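Local coordinates for protein type III restriction-modification enzyme EcoP15I Res subunit (Escherichia coli, PDB 4ZCF) that recognises two inversely oriented 5'-CAGCAG-3' sites together with its Mod partner and cleaves the DNA 25-27 base pairs downstream of one of them, at residues C[70-75]-C[258-263]; C[78-83]-C[262-267]; C[105-110]-C[220-225]; C[693-698]-C[790-795]. One frame throughout, in Å; residues are numbered along the deposited sequence.

Contact 1. Residues C[70-75]-C[258-263]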
# COMPACT_ATOMS: atom_id res chain seq x y z
N LYS C 70 14.04 -4.57 50.39
CA LYS C 70 13.39 -3.33 49.95
C LYS C 70 13.70 -2.97 48.50
O LYS C 70 12.88 -2.35 47.82
CB LYS C 70 13.79 -2.18 50.87
N ASP C 71 14.90 -3.37 48.04
CA ASP C 71 15.43 -3.12 46.69
C ASP C 71 14.90 -4.09 45.62
O ASP C 71 15.07 -3.83 44.43
CB ASP C 71 16.97 -3.17 46.72
CG ASP C 71 17.64 -2.13 47.60
OD1 ASP C 71 16.93 -1.22 48.10
OD2 ASP C 71 18.88 -2.20 47.77
N ASN C 72 14.26 -5.22 46.05
CA ASN C 72 13.74 -6.27 45.18
C ASN C 72 12.21 -6.27 45.02
O ASN C 72 11.69 -6.96 44.15
CB ASN C 72 14.23 -7.65 45.65
CG ASN C 72 15.71 -7.94 45.45
OD1 ASN C 72 16.49 -7.13 44.92
ND2 ASN C 72 16.12 -9.12 45.87
N HIS C 73 11.48 -5.50 45.86
CA HIS C 73 10.01 -5.45 45.79
C HIS C 73 9.45 -4.04 46.00
O HIS C 73 10.12 -3.20 46.60
CB HIS C 73 9.37 -6.48 46.74
CG HIS C 73 9.12 -6.00 48.14
ND1 HIS C 73 10.17 -5.70 49.01
CD2 HIS C 73 7.95 -5.80 48.79
CE1 HIS C 73 9.59 -5.32 50.14
NE2 HIS C 73 8.26 -5.36 50.06
N ASN C 74 8.22 -3.80 45.47
CA ASN C 74 7.48 -2.53 45.54
C ASN C 74 6.02 -2.74 45.08
O ASN C 74 5.76 -2.88 43.88
CB ASN C 74 8.17 -1.45 44.69
CG ASN C 74 7.62 -0.05 44.80
OD1 ASN C 74 6.48 0.18 45.21
ND2 ASN C 74 8.42 0.92 44.39
N ALA C 75 5.07 -2.73 46.04
CA ALA C 75 3.62 -2.89 45.79
C ALA C 75 2.97 -1.64 45.17
O ALA C 75 1.82 -1.71 44.73
CB ALA C 75 2.90 -3.28 47.07
N GLU C 258 19.85 0.28 37.25
CA GLU C 258 19.07 1.20 38.08
C GLU C 258 18.29 0.42 39.13
O GLU C 258 17.33 0.92 39.72
CB GLU C 258 18.13 2.06 37.21
CG GLU C 258 18.85 3.02 36.27
CD GLU C 258 18.02 4.18 35.78
OE1 GLU C 258 16.78 4.01 35.66
OE2 GLU C 258 18.60 5.26 35.52
N GLY C 259 18.74 -0.81 39.37
CA GLY C 259 18.10 -1.71 40.32
C GLY C 259 16.86 -2.39 39.77
O GLY C 259 16.68 -2.50 38.55
N TYR C 260 16.02 -2.86 40.69
CA TYR C 260 14.79 -3.57 40.41
C TYR C 260 13.58 -2.80 40.90
O TYR C 260 13.71 -1.84 41.66
CB TYR C 260 14.81 -4.96 41.09
CG TYR C 260 15.99 -5.84 40.73
CD1 TYR C 260 16.06 -6.46 39.49
CD2 TYR C 260 17.00 -6.10 41.65
CE1 TYR C 260 17.14 -7.28 39.14
CE2 TYR C 260 18.08 -6.92 41.32
CZ TYR C 260 18.15 -7.50 40.06
OH TYR C 260 19.22 -8.31 39.73
N LYS C 261 12.41 -3.26 40.48
CA LYS C 261 11.12 -2.74 40.91
C LYS C 261 10.41 -3.87 41.64
O LYS C 261 10.16 -3.75 42.84
CB LYS C 261 10.32 -2.14 39.74
CG LYS C 261 10.94 -0.87 39.16
CD LYS C 261 10.45 0.39 39.87
CE LYS C 261 11.48 1.49 39.88
NZ LYS C 261 10.87 2.82 40.15
N ASN C 262 10.20 -5.01 40.96
CA ASN C 262 9.62 -6.22 41.54
C ASN C 262 10.33 -7.42 40.93
O ASN C 262 9.88 -7.95 39.91
CB ASN C 262 8.10 -6.27 41.33
CG ASN C 262 7.33 -5.28 42.18
OD1 ASN C 262 7.26 -5.40 43.40
ND2 ASN C 262 6.73 -4.27 41.57
N LEU C 263 11.49 -7.82 41.51
CA LEU C 263 12.25 -8.95 40.99
C LEU C 263 11.54 -10.25 41.27
O LEU C 263 11.33 -10.63 42.42
CB LEU C 263 13.72 -8.96 41.45
CG LEU C 263 14.57 -10.11 40.92
CD1 LEU C 263 14.69 -10.08 39.40
CD2 LEU C 263 15.95 -10.10 41.55
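The ring of Tyr260 carries Leu263 on one face, with Leu263 CD2 3.7 Å above the ring plane and over its centre. Asp71 O lies at the ring edge, near the plane, and also approaches Tyr260 CB. The amide of Asn72 runs alongside the ring and points the same way, its plane turned 84° from it, so that Asn72 OD1 meets Tyr260 CD2 at 3.5 Å. The other end of that amide is held elsewhere, Asn72 ND2 bonding to Ala67 O.

The second flat group, the amide of Asn262, pairs with the backbone of Asn74 by both its ends. Asn74 N donates to Asn262 OD1 (2.8 Å) from above the carbonyl plane, whereas Asn262 ND2 reaches Asn74 O at 2.9 Å and has that acceptor within its own amide plane. Asn262 CG stands anti to the carbonyl carbon (chi1 -72°), which turns the amide toward 70-75; two bonds to Asn74 and a further one from Asn262 ND2 to Ile79 O fix its rotation. An alanine here lacks the amide, so Asn74 N and O lose these partners, and the pairing of the two loops would probably loosen. Between the two flat groups the main chains join directly: Leu263 N donates to Asn72 O at 2.8 Å, in the carbonyl plane.

Neither segment is regular up to Leu263. The arrangement is a loop-to-loop pairing at the edge of the RecA-like sheet of the helicase domain, joining the connection into strand 79-84 to the one into edge strand 263-267.

Contact 2. Residues C[78-83]-C[262-267]; sequences NIIDVS and NLVYRL
Val264 is the bump of this strand pair. Its backbone departs from the extended form (psi -29°), and the register slips by one residue there: Asp81 faces Leu263, but Val82 already faces Tyr265, which defines a beta bulge. The extra side chain points toward 78-83 and enters the hollow between two branches of that strand, with Val264 CB 4.0 Å from Ile80 CG2 and Val264 CG1 4.2 Å from Val82 CG2. The other methyl of Val82, CG1, comes obliquely to the ring edge of Tyr265 and meets Tyr265 CD2 at 3.9 Å. Helix 12-22 packs over Val82, Val264 and Tyr265.

On the other face Ser83 CB fits against the aliphatic start of Arg266, touching Arg266 CG at 4.1 Å, while Asp81 makes a salt bridge with Arg251 and also accepts from Lys261 N. Across the bulge the backbone ladder stays intact. Asp81 N donates to Asn262 O, Val264 N to Asp81 O (3.0 Å), Ser83 N to Tyr265 O and Leu267 N to Ser83 O (2.8 Å). The side-chain amide of Asn262 extends it by one rung, Asn262 ND2 donating to Ile79 O at 3.0 Å.

Parallel strands 79-83 and 263-267 thus close one edge of a RecA-like seven-stranded sheet, strand 79-84 being the one that leads into the P-loop, where Lys90 and Thr91 line the AMP pocket.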
# COMPACT_ATOMS: atom_id res chain seq x y z
N ASN C 78 3.78 -1.07 39.02
CA ASN C 78 3.25 -2.12 38.12
C ASN C 78 4.35 -2.75 37.26
O ASN C 78 4.06 -3.50 36.33
CB ASN C 78 2.05 -1.61 37.28
CG ASN C 78 2.30 -0.40 36.40
OD1 ASN C 78 3.38 0.20 36.36
ND2 ASN C 78 1.28 -0.01 35.66
N ILE C 79 5.61 -2.48 37.61
CA ILE C 79 6.78 -3.00 36.94
C ILE C 79 7.24 -4.31 37.55
O ILE C 79 7.62 -4.36 38.71
CB ILE C 79 7.89 -1.92 36.85
CG1 ILE C 79 7.39 -0.68 36.07
CG2 ILE C 79 9.18 -2.50 36.24
CD1 ILE C 79 8.17 0.58 36.30
N ILE C 80 7.20 -5.38 36.74
CA ILE C 80 7.65 -6.73 37.11
C ILE C 80 9.00 -6.98 36.40
O ILE C 80 9.14 -6.66 35.21
CB ILE C 80 6.55 -7.77 36.75
CG1 ILE C 80 5.21 -7.40 37.43
CG2 ILE C 80 6.98 -9.20 37.10
CD1 ILE C 80 3.97 -7.93 36.76
N ASP C 81 10.00 -7.52 37.14
CA ASP C 81 11.32 -7.78 36.57
C ASP C 81 11.71 -9.23 36.47
O ASP C 81 11.50 -10.01 37.39
CB ASP C 81 12.41 -6.99 37.29
CG ASP C 81 12.22 -5.49 37.18
OD1 ASP C 81 11.74 -5.03 36.12
OD2 ASP C 81 12.57 -4.78 38.14
N VAL C 82 12.32 -9.58 35.32
CA VAL C 82 12.83 -10.91 34.99
C VAL C 82 14.29 -10.70 34.57
O VAL C 82 14.57 -9.85 33.72
CB VAL C 82 12.00 -11.61 33.88
CG1 VAL C 82 12.62 -12.94 33.47
CG2 VAL C 82 10.55 -11.82 34.32
N SER C 83 15.20 -11.44 35.20
CA SER C 83 16.62 -11.37 34.91
C SER C 83 17.12 -12.71 34.36
O SER C 83 17.06 -13.74 35.04
CB SER C 83 17.42 -10.91 36.12
OG SER C 83 18.79 -10.78 35.78
N ASN C 262 10.20 -5.01 40.96
CA ASN C 262 9.62 -6.22 41.54
C ASN C 262 10.33 -7.42 40.93
O ASN C 262 9.88 -7.95 39.91
CB ASN C 262 8.10 -6.27 41.33
CG ASN C 262 7.33 -5.28 42.18
OD1 ASN C 262 7.26 -5.40 43.40
ND2 ASN C 262 6.73 -4.27 41.57
N LEU C 263 11.49 -7.82 41.51
CA LEU C 263 12.25 -8.95 40.99
C LEU C 263 11.54 -10.25 41.27
O LEU C 263 11.33 -10.63 42.42
CB LEU C 263 13.72 -8.96 41.45
CG LEU C 263 14.57 -10.11 40.92
CD1 LEU C 263 14.69 -10.08 39.40
CD2 LEU C 263 15.95 -10.10 41.55
N VAL C 264 11.12 -10.90 40.18
CA VAL C 264 10.31 -12.10 40.20
C VAL C 264 11.10 -13.36 39.80
O VAL C 264 10.80 -14.46 40.30
CB VAL C 264 9.04 -11.80 39.37
CG1 VAL C 264 8.94 -12.60 38.07
CG2 VAL C 264 7.79 -11.91 40.21
N TYR C 265 12.14 -13.21 38.96
CA TYR C 265 12.95 -14.32 38.50
C TYR C 265 14.38 -13.86 38.21
O TYR C 265 14.58 -12.80 37.65
CB TYR C 265 12.28 -14.98 37.26
CG TYR C 265 13.04 -16.17 36.71
CD1 TYR C 265 13.02 -17.40 37.36
CD2 TYR C 265 13.78 -16.07 35.53
CE1 TYR C 265 13.78 -18.48 36.89
CE2 TYR C 265 14.52 -17.14 35.04
CZ TYR C 265 14.50 -18.35 35.72
OH TYR C 265 15.21 -19.42 35.24
N ARG C 266 15.39 -14.67 38.60
CA ARG C 266 16.81 -14.41 38.37
C ARG C 266 17.61 -15.67 37.98
O ARG C 266 17.83 -16.58 38.79
CB ARG C 266 17.44 -13.67 39.56
CG ARG C 266 18.84 -13.12 39.28
CD ARG C 266 19.03 -11.75 39.89
NE ARG C 266 19.01 -11.78 41.35
CZ ARG C 266 20.09 -11.81 42.12
NH1 ARG C 266 21.30 -11.81 41.57
NH2 ARG C 266 19.97 -11.84 43.44
N LEU C 267 18.05 -15.69 36.72
CA LEU C 267 18.91 -16.71 36.14
C LEU C 267 20.12 -15.93 35.71
O LEU C 267 20.07 -15.22 34.70
CB LEU C 267 18.23 -17.37 34.92
CG LEU C 267 19.07 -18.39 34.14
CD1 LEU C 267 19.27 -19.68 34.95
CD2 LEU C 267 18.43 -18.70 32.83

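Contact 3. Residues C[105-110]-C[220-225]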
# COMPACT_ATOMS: atom_id res chain seq x y z
N PHE C 105 -6.23 -14.83 31.13
CA PHE C 105 -7.02 -13.59 31.27
C PHE C 105 -7.62 -12.96 30.03
O PHE C 105 -8.41 -12.02 30.16
CB PHE C 105 -6.20 -12.55 32.05
CG PHE C 105 -5.49 -13.12 33.25
CD1 PHE C 105 -6.21 -13.55 34.37
CD2 PHE C 105 -4.11 -13.26 33.26
CE1 PHE C 105 -5.55 -14.09 35.48
CE2 PHE C 105 -3.45 -13.79 34.38
CZ PHE C 105 -4.18 -14.20 35.47
N GLY C 106 -7.24 -13.44 28.85
CA GLY C 106 -7.75 -12.89 27.60
C GLY C 106 -7.18 -11.53 27.25
O GLY C 106 -7.86 -10.70 26.65
N ILE C 107 -5.92 -11.29 27.64
CA ILE C 107 -5.18 -10.09 27.27
C ILE C 107 -4.74 -10.41 25.82
O ILE C 107 -4.13 -11.45 25.59
CB ILE C 107 -4.00 -9.78 28.24
CG1 ILE C 107 -4.43 -9.76 29.74
CG2 ILE C 107 -3.23 -8.51 27.83
CD1 ILE C 107 -5.32 -8.55 30.21
N ASN C 108 -5.14 -9.58 24.85
CA ASN C 108 -4.84 -9.86 23.44
C ASN C 108 -4.03 -8.78 22.71
O ASN C 108 -3.78 -8.91 21.50
CB ASN C 108 -6.14 -10.23 22.68
CG ASN C 108 -7.11 -9.10 22.51
OD1 ASN C 108 -7.50 -8.41 23.46
ND2 ASN C 108 -7.57 -8.91 21.27
N LYS C 109 -3.65 -7.71 23.42
CA LYS C 109 -2.91 -6.59 22.87
C LYS C 109 -1.72 -6.23 23.75
O LYS C 109 -1.87 -5.90 24.93
CB LYS C 109 -3.83 -5.40 22.56
CG LYS C 109 -4.59 -5.62 21.25
CD LYS C 109 -5.33 -4.42 20.77
CE LYS C 109 -6.27 -4.86 19.67
NZ LYS C 109 -7.07 -3.71 19.14
N PHE C 110 -0.51 -6.37 23.18
CA PHE C 110 0.77 -6.17 23.86
C PHE C 110 1.71 -5.30 23.02
O PHE C 110 1.74 -5.43 21.79
CB PHE C 110 1.46 -7.54 24.11
CG PHE C 110 0.61 -8.60 24.79
CD1 PHE C 110 -0.24 -9.41 24.04
CD2 PHE C 110 0.72 -8.84 26.15
CE1 PHE C 110 -1.04 -10.38 24.67
CE2 PHE C 110 -0.06 -9.83 26.77
CZ PHE C 110 -0.93 -10.59 26.03
N LYS C 220 -5.32 -0.10 26.60
CA LYS C 220 -4.98 -0.61 27.93
C LYS C 220 -3.92 -1.70 27.74
O LYS C 220 -4.22 -2.88 27.85
CB LYS C 220 -6.22 -1.10 28.71
CG LYS C 220 -7.24 -0.01 29.05
CD LYS C 220 -8.58 -0.64 29.43
CE LYS C 220 -9.77 0.26 29.17
NZ LYS C 220 -10.96 -0.52 28.73
N PRO C 221 -2.68 -1.33 27.34
CA PRO C 221 -1.70 -2.38 26.99
C PRO C 221 -0.84 -2.98 28.10
O PRO C 221 -0.67 -2.39 29.17
CB PRO C 221 -0.83 -1.69 25.94
CG PRO C 221 -0.88 -0.24 26.30
CD PRO C 221 -2.13 0.02 27.09
N PHE C 222 -0.26 -4.15 27.79
CA PHE C 222 0.72 -4.87 28.61
C PHE C 222 2.05 -4.68 27.85
O PHE C 222 2.16 -5.08 26.69
CB PHE C 222 0.35 -6.37 28.75
CG PHE C 222 -0.37 -6.72 30.03
CD1 PHE C 222 -1.62 -6.18 30.32
CD2 PHE C 222 0.20 -7.58 30.96
CE1 PHE C 222 -2.28 -6.51 31.51
CE2 PHE C 222 -0.46 -7.90 32.14
CZ PHE C 222 -1.69 -7.36 32.41
N ILE C 223 3.02 -3.99 28.48
CA ILE C 223 4.29 -3.66 27.85
C ILE C 223 5.46 -4.49 28.32
O ILE C 223 5.70 -4.55 29.51
CB ILE C 223 4.62 -2.14 27.91
CG1 ILE C 223 3.46 -1.28 27.37
CG2 ILE C 223 5.95 -1.84 27.21
CD1 ILE C 223 3.71 0.19 27.42
N ILE C 224 6.23 -5.04 27.35
CA ILE C 224 7.46 -5.80 27.53
C ILE C 224 8.65 -4.89 27.20
O ILE C 224 8.66 -4.26 26.15
CB ILE C 224 7.47 -7.06 26.60
CG1 ILE C 224 6.19 -7.95 26.73
CG2 ILE C 224 8.78 -7.86 26.66
CD1 ILE C 224 5.98 -8.72 28.03
N ILE C 225 9.67 -4.87 28.07
CA ILE C 225 10.90 -4.12 27.83
C ILE C 225 12.09 -5.07 27.71
O ILE C 225 12.41 -5.79 28.66
CB ILE C 225 11.11 -2.91 28.78
CG1 ILE C 225 10.31 -1.71 28.26
CG2 ILE C 225 12.60 -2.51 28.88
CD1 ILE C 225 9.22 -1.37 29.00
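Two neighbouring parallel strands of the RecA-like sheet begin here, one at the end of a beta-alpha-beta crossover. Helix 90-105 stops before Gly106, whose positive phi helps turn the chain into strand 109-113; strand 222-226 starts alongside, and Phe110 pairs with Phe222. Within the two segments the main chains meet through a CA-H...O contact, Phe110 CA lying 3.3 Å from Phe222 O, while the backbone bonds of Phe222 go one residue further on, to Ile111.

The side chains of the pair stand on the same face of the sheet. Phe110 and Phe222 run side by side in the same direction, and it is the stem of Phe222 that meets the Phe110 ring, with Phe222 CB 3.6 Å from Phe110 CD2. The ring of Phe222 extends onward to Ile107, which crosses it at about a right angle. Ile107 CG1 lies over one face, offset toward the rim, and Ile107 CG2 touches Phe222 CD1 at 3.8 Å; the end of the same side chain, Ile107 CD1, meets Phe222 CE1 at 3.9 Å. Helix 90-105 adds Ile98 against Phe110 and Leu101 against Phe222. Lys109 directs its ammonium elsewhere, to the carbonyl oxygens of Leu41, Phe170 and Ala173.

Such an apolar layer between a central parallel sheet and its crossover helix is characteristic of P-loop NTPases, and strand 222-226 ends at the AMP-binding Asp226.

Contact 4. Residues C[693-698]-C[790-795]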
# COMPACT_ATOMS: atom_id res chain seq x y z
N SER C 693 -12.79 -46.34 34.32
CA SER C 693 -12.90 -46.68 35.74
C SER C 693 -11.63 -46.38 36.54
O SER C 693 -11.73 -46.05 37.72
CB SER C 693 -13.35 -48.13 35.92
OG SER C 693 -12.38 -49.04 35.45
N ILE C 694 -10.45 -46.47 35.90
CA ILE C 694 -9.15 -46.18 36.54
C ILE C 694 -8.99 -44.67 36.77
O ILE C 694 -8.58 -44.26 37.86
CB ILE C 694 -7.99 -46.83 35.74
CG1 ILE C 694 -8.15 -48.37 35.69
CG2 ILE C 694 -6.61 -46.43 36.31
CD1 ILE C 694 -7.53 -49.08 34.47
N PHE C 695 -9.37 -43.85 35.77
CA PHE C 695 -9.33 -42.38 35.87
C PHE C 695 -10.43 -41.84 36.84
O PHE C 695 -10.23 -40.79 37.47
CB PHE C 695 -9.36 -41.71 34.48
CG PHE C 695 -9.29 -40.20 34.53
CD1 PHE C 695 -8.10 -39.55 34.84
CD2 PHE C 695 -10.43 -39.43 34.32
CE1 PHE C 695 -8.05 -38.16 34.94
CE2 PHE C 695 -10.38 -38.03 34.44
CZ PHE C 695 -9.19 -37.41 34.74
N LYS C 696 -11.57 -42.57 36.95
CA LYS C 696 -12.69 -42.24 37.84
C LYS C 696 -12.28 -42.41 39.32
O LYS C 696 -12.59 -41.54 40.13
CB LYS C 696 -13.92 -43.11 37.50
CG LYS C 696 -15.17 -42.84 38.35
CD LYS C 696 -16.46 -42.79 37.54
CE LYS C 696 -17.04 -44.14 37.18
NZ LYS C 696 -18.27 -44.01 36.35
N SER C 697 -11.58 -43.52 39.64
CA SER C 697 -11.09 -43.84 40.98
C SER C 697 -10.16 -42.74 41.49
O SER C 697 -10.37 -42.24 42.60
CB SER C 697 -10.37 -45.19 40.98
OG SER C 697 -11.28 -46.22 40.64
N PHE C 698 -9.17 -42.32 40.65
CA PHE C 698 -8.23 -41.24 40.95
C PHE C 698 -8.99 -39.92 41.16
O PHE C 698 -8.64 -39.14 42.05
CB PHE C 698 -7.18 -41.10 39.81
CG PHE C 698 -6.74 -39.68 39.53
CD1 PHE C 698 -5.81 -39.05 40.35
CD2 PHE C 698 -7.31 -38.95 38.49
CE1 PHE C 698 -5.46 -37.72 40.14
CE2 PHE C 698 -6.94 -37.62 38.27
CZ PHE C 698 -6.01 -37.02 39.08
N SER C 790 -0.31 -33.69 37.46
CA SER C 790 0.63 -34.00 38.54
C SER C 790 0.11 -35.15 39.41
O SER C 790 0.88 -36.06 39.74
CB SER C 790 0.85 -32.76 39.41
N GLY C 791 -1.20 -35.12 39.71
CA GLY C 791 -1.90 -36.12 40.51
C GLY C 791 -2.05 -37.46 39.83
O GLY C 791 -1.68 -38.48 40.42
N PHE C 792 -2.62 -37.49 38.60
CA PHE C 792 -2.83 -38.74 37.85
C PHE C 792 -1.53 -39.47 37.54
O PHE C 792 -1.51 -40.70 37.58
CB PHE C 792 -3.69 -38.53 36.59
CG PHE C 792 -4.12 -39.78 35.86
CD1 PHE C 792 -4.97 -40.70 36.46
CD2 PHE C 792 -3.74 -40.01 34.54
CE1 PHE C 792 -5.41 -41.84 35.77
CE2 PHE C 792 -4.17 -41.15 33.85
CZ PHE C 792 -5.00 -42.06 34.47
N SER C 793 -0.43 -38.72 37.29
CA SER C 793 0.91 -39.26 37.04
C SER C 793 1.40 -40.06 38.26
O SER C 793 1.89 -41.18 38.09
CB SER C 793 1.89 -38.14 36.71
OG SER C 793 2.49 -38.33 35.44
N LYS C 794 1.25 -39.48 39.49
CA LYS C 794 1.63 -40.10 40.76
C LYS C 794 0.80 -41.36 41.01
O LYS C 794 1.37 -42.42 41.32
CB LYS C 794 1.46 -39.11 41.91
N TYR C 795 -0.53 -41.26 40.83
CA TYR C 795 -1.48 -42.35 41.00
C TYR C 795 -1.09 -43.53 40.13
O TYR C 795 -1.06 -44.66 40.62
CB TYR C 795 -2.91 -41.88 40.67
CG TYR C 795 -3.99 -42.90 40.97
CD1 TYR C 795 -4.28 -43.92 40.06
CD2 TYR C 795 -4.75 -42.83 42.13
CE1 TYR C 795 -5.27 -44.86 40.32
CE2 TYR C 795 -5.76 -43.75 42.39
CZ TYR C 795 -6.02 -44.77 41.49
OH TYR C 795 -7.01 -45.68 41.73
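Helices 693-698 and 790-795 cross steeply, at 114° between their N-to-C directions, and stand 10.7 Å apart at their closest axial approach, a spacing filled by aromatic rings. Phe698 is at the centre of an aromatic cluster with Phe695, Phe792 and Tyr795. Its CB lies over the centre of the Tyr795 ring in a CH-pi contact, 3.8 Å from the centroid, and the edge of its own ring turns toward that face in an offset edge-to-face pair. On the Phe698 ring in turn rests Phe792 CB, over one face, 3.8 Å from the centroid, while Phe698 CE1 reaches the backbone at Gly791, where no side chain intervenes.

Phe792 has CG anti to the backbone N (chi1 -172°), which puts its ring between Phe695 and Phe698. One face of its ring receives the edge of Phe695, the planes 79° apart and Phe695 CD1 3.7 Å from Phe792 CE1. At the other end of the cluster Ser697 CB meets Tyr795 OH at 3.5 Å, and Ser697 OG donates a hydrogen bond to Ser693 O within its own helix. An alanine in place of Phe698 keeps the CB over Tyr795 but lacks the ring against Phe792 and Gly791, and would probably weaken the packing of the two helices.

Around the cluster, Ile788 of helix 782-798 backs Phe695 and Phe698, helix 760-769 packs on Phe695 through Leu763 and Val766, and Phe792 also touches Met621 of a neighbouring subunit.

In the fold
Contacts 1 to 3 belong to the helicase-like part of the chain, whereas contact 4 joins two helices of the later helical region, its centre about 36 to 42 Å from the others. Contacts 1 and 2 have centres about 8 Å apart and share Asn262 and Leu263, so the loop pairing runs directly into the edge strand of the seven-stranded parallel sheet. Contact 3 lies in the same sheet, about 17 Å from contact 2 between centres, and along the chain falls within the span that contacts 1 and 2 bracket. Together they tie early and late elements of one ATP-binding domain; contact 4 follows later in the chain, well apart from that sheet.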